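Phytanoyl-CoA dioxygenase (Streptomyces malaysiense, PDB 6ZYL) catalyses the beta-hydroxylation of the peptide natural product thioholgamide as a non-heme monooxygenase, probably using iron and 2-oxoglutarate. Local coordinates at residues W85-V90 with E264-S269. Sequence-based numbering, arbitrary orientation.
Sequences WADRIV and ERRPES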
loop_
_atom_site.group_PDB
_atom_site.type_symbol
_atom_site.label_atom_id
_atom_site.label_comp_id
_atom_site.label_asym_id
_atom_site.label_seq_id
_atom_site.Cartn_x
_atom_site.Cartn_y
_atom_site.Cartn_z
ATOM N N TRP A 85 4.823 -4.936 -13.984
ATOM C CA TRP A 85 5.779 -4.368 -13.037
ATOM C C TRP A 85 5.245 -4.439 -11.611
ATOM O O TRP A 85 5.998 -4.723 -10.672
ATOM C CB TRP A 85 6.117 -2.924 -13.417
ATOM C CG TRP A 85 4.991 -1.951 -13.241
ATOM C CD1 TRP A 85 4.106 -1.544 -14.195
ATOM C CD2 TRP A 85 4.634 -1.254 -12.041
ATOM N NE1 TRP A 85 3.217 -0.642 -13.664
ATOM C CE2 TRP A 85 3.519 -0.448 -12.341
ATOM C CE3 TRP A 85 5.146 -1.237 -10.739
ATOM C CZ2 TRP A 85 2.906 0.366 -11.392
ATOM C CZ3 TRP A 85 4.535 -0.430 -9.796
ATOM C CH2 TRP A 85 3.429 0.363 -10.129
ATOM N N ALA A 86 3.945 -4.191 -11.429
ATOM C CA ALA A 86 3.352 -4.298 -10.101
ATOM C C ALA A 86 3.243 -5.755 -9.669
ATOM O O ALA A 86 3.518 -6.089 -8.511
ATOM C CB ALA A 86 1.981 -3.627 -10.081
ATOM N N ASP A 87 2.840 -6.636 -10.587
ATOM C CA ASP A 87 2.805 -8.060 -10.275
ATOM C C ASP A 87 4.167 -8.547 -9.798
ATOM O O ASP A 87 4.256 -9.344 -8.856
ATOM C CB ASP A 87 2.354 -8.852 -11.503
ATOM C CG ASP A 87 2.607 -10.343 -11.362
ATOM O OD1 ASP A 87 1.768 -11.034 -10.745
ATOM O OD2 ASP A 87 3.644 -10.822 -11.866
ATOM N N ARG A 88 5.241 -8.071 -10.431
ATOM C CA ARG A 88 6.577 -8.539 -10.077
ATOM C C ARG A 88 6.959 -8.113 -8.665
ATOM O O ARG A 88 7.537 -8.903 -7.909
ATOM C CB ARG A 88 7.595 -8.014 -11.090
ATOM C CG ARG A 88 9.005 -8.556 -10.908
ATOM C CD ARG A 88 9.945 -8.045 -12.002
ATOM N NE ARG A 88 10.151 -6.600 -11.936
ATOM C CZ ARG A 88 9.681 -5.730 -12.823
ATOM N NH1 ARG A 88 8.972 -6.149 -13.865
ATOM N NH2 ARG A 88 9.923 -4.435 -12.674
ATOM N N ILE A 89 6.636 -6.876 -8.282
ATOM C CA ILE A 89 7.081 -6.368 -6.987
ATOM C C ILE A 89 6.356 -7.081 -5.852
ATOM O O ILE A 89 6.974 -7.493 -4.865
ATOM C CB ILE A 89 6.892 -4.843 -6.912
ATOM C CG1 ILE A 89 7.843 -4.154 -7.897
ATOM C CG2 ILE A 89 7.139 -4.348 -5.497
ATOM C CD1 ILE A 89 7.758 -2.644 -7.908
ATOM N N VAL A 90 5.033 -7.235 -5.966
ATOM C CA VAL A 90 4.289 -7.834 -4.863
ATOM C C VAL A 90 4.659 -9.299 -4.665
ATOM O O VAL A 90 4.359 -9.875 -3.612
ATOM C CB VAL A 90 2.765 -7.696 -5.058
ATOM C CG1 VAL A 90 2.389 -6.243 -5.328
ATOM C CG2 VAL A 90 2.271 -8.607 -6.176
ATOM N N GLU A 264 -7.854 -14.235 -6.583
ATOM C CA GLU A 264 -7.519 -13.504 -7.792
ATOM C C GLU A 264 -6.424 -14.262 -8.541
ATOM O O GLU A 264 -5.935 -15.302 -8.091
ATOM C CB GLU A 264 -7.098 -12.074 -7.441
ATOM C CG GLU A 264 -8.262 -11.215 -6.949
ATOM C CD GLU A 264 -7.823 -9.961 -6.210
ATOM O OE1 GLU A 264 -6.614 -9.813 -5.937
ATOM O OE2 GLU A 264 -8.696 -9.121 -5.897
ATOM N N ARG A 265 -6.043 -13.741 -9.705
ATOM C CA ARG A 265 -5.039 -14.376 -10.544
ATOM C C ARG A 265 -3.980 -13.363 -10.956
ATOM O O ARG A 265 -4.258 -12.169 -11.094
ATOM C CB ARG A 265 -5.664 -14.996 -11.809
ATOM C CG ARG A 265 -7.063 -15.558 -11.619
ATOM C CD ARG A 265 -7.340 -16.700 -12.591
ATOM N NE ARG A 265 -7.664 -16.226 -13.935
ATOM C CZ ARG A 265 -8.895 -15.957 -14.360
ATOM N NH1 ARG A 265 -9.933 -16.108 -13.547
ATOM N NH2 ARG A 265 -9.089 -15.532 -15.603
ATOM N N ARG A 266 -2.764 -13.859 -11.168
ATOM C CA ARG A 266 -1.699 -13.008 -11.676
ATOM C C ARG A 266 -1.917 -12.734 -13.162
ATOM O O ARG A 266 -2.377 -13.617 -13.893
ATOM C CB ARG A 266 -0.335 -13.668 -11.475
ATOM C CG ARG A 266 -0.019 -14.052 -10.049
ATOM C CD ARG A 266 1.358 -14.695 -9.963
ATOM N NE ARG A 266 2.423 -13.758 -10.313
ATOM C CZ ARG A 266 3.718 -13.990 -10.125
ATOM N NH1 ARG A 266 4.119 -15.136 -9.592
ATOM N NH2 ARG A 266 4.615 -13.077 -10.471
ATOM N N PRO A 267 -1.581 -11.538 -13.646
ATOM C CA PRO A 267 -1.719 -11.261 -15.084
ATOM C C PRO A 267 -0.672 -12.023 -15.888
ATOM O O PRO A 267 0.506 -12.054 -15.525
ATOM C CB PRO A 267 -1.516 -9.746 -15.180
ATOM C CG PRO A 267 -0.605 -9.428 -14.013
ATOM C CD PRO A 267 -1.012 -10.390 -12.909
ATOM N N GLU A 268 -1.113 -12.641 -16.985
ATOM C CA GLU A 268 -0.173 -13.329 -17.863
ATOM C C GLU A 268 0.703 -12.340 -18.622
ATOM O O GLU A 268 1.873 -12.628 -18.895
ATOM C CB GLU A 268 -0.926 -14.228 -18.842
ATOM C CG GLU A 268 -1.749 -15.318 -18.180
ATOM C CD GLU A 268 -0.889 -16.377 -17.518
ATOM O OE1 GLU A 268 0.192 -16.692 -18.058
ATOM O OE2 GLU A 268 -1.295 -16.894 -16.455
ATOM N N SER A 269 0.157 -11.177 -18.969
ATOM C CA SER A 269 0.916 -10.130 -19.637
ATOM C C SER A 269 0.202 -8.807 -19.404
ATOM O O SER A 269 -0.965 -8.774 -19.005
ATOM C CB SER A 269 1.071 -10.408 -21.135
ATOM O OG SER A 269 -0.188 -10.594 -21.756
#
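Asp87 OD2 accepts a nearly straight hydrogen bond from Arg266 NH2 at 2.8 Å. Asp87 OD1 takes a second from Arg266 NE, also at 2.8 Å. The pair forms a bidentate, side-on salt bridge that ties helix 84-90 to the loop between strand 262-263 and helix 273-295, beside the main sheet, which is expected to belong to the double-stranded beta-helix of the PhyH family; side chains of helix 84-90 touch its strands 107-117 and 229-237. Carboxylate and guanidinium planes stand 35° apart, so the two groups are twisted against each other. Both oxygens are approached on the syn side: OD1 uses its syn lone pair for NE and sits slightly off the guanidinium plane, while OD2 lies in that plane but is met by NH2 from 27° outside the carboxylate plane. Asp87 reaches the loop because its CG is anti to the backbone N (chi1 166°), and Arg266 bends at chi3, so that the edge carrying NE and NH2 meets the short acid while the two side chains cross at about a right angle. The helix is anchored on its other sides: Trp85 packs edge-to-face against Phe232 and Tyr59, and Arg88 pairs with Glu55 of helix 46-66. Asp87 is buried although Arg266 is exposed, and the arginine's charge probably helps to stabilise the acid in its ionised form. With an alanine in place of the aspartate both acceptors go, and the Arg266 guanidinium would probably lose this partner and be freer to turn. Proline suits the next position, since its ring adds a compact nonpolar surface beside the bridge: Pro267 CG touches Asp87 CB at 3.9 Å, and Pro267 CD lies 3.6 Å from Asp87 OD1.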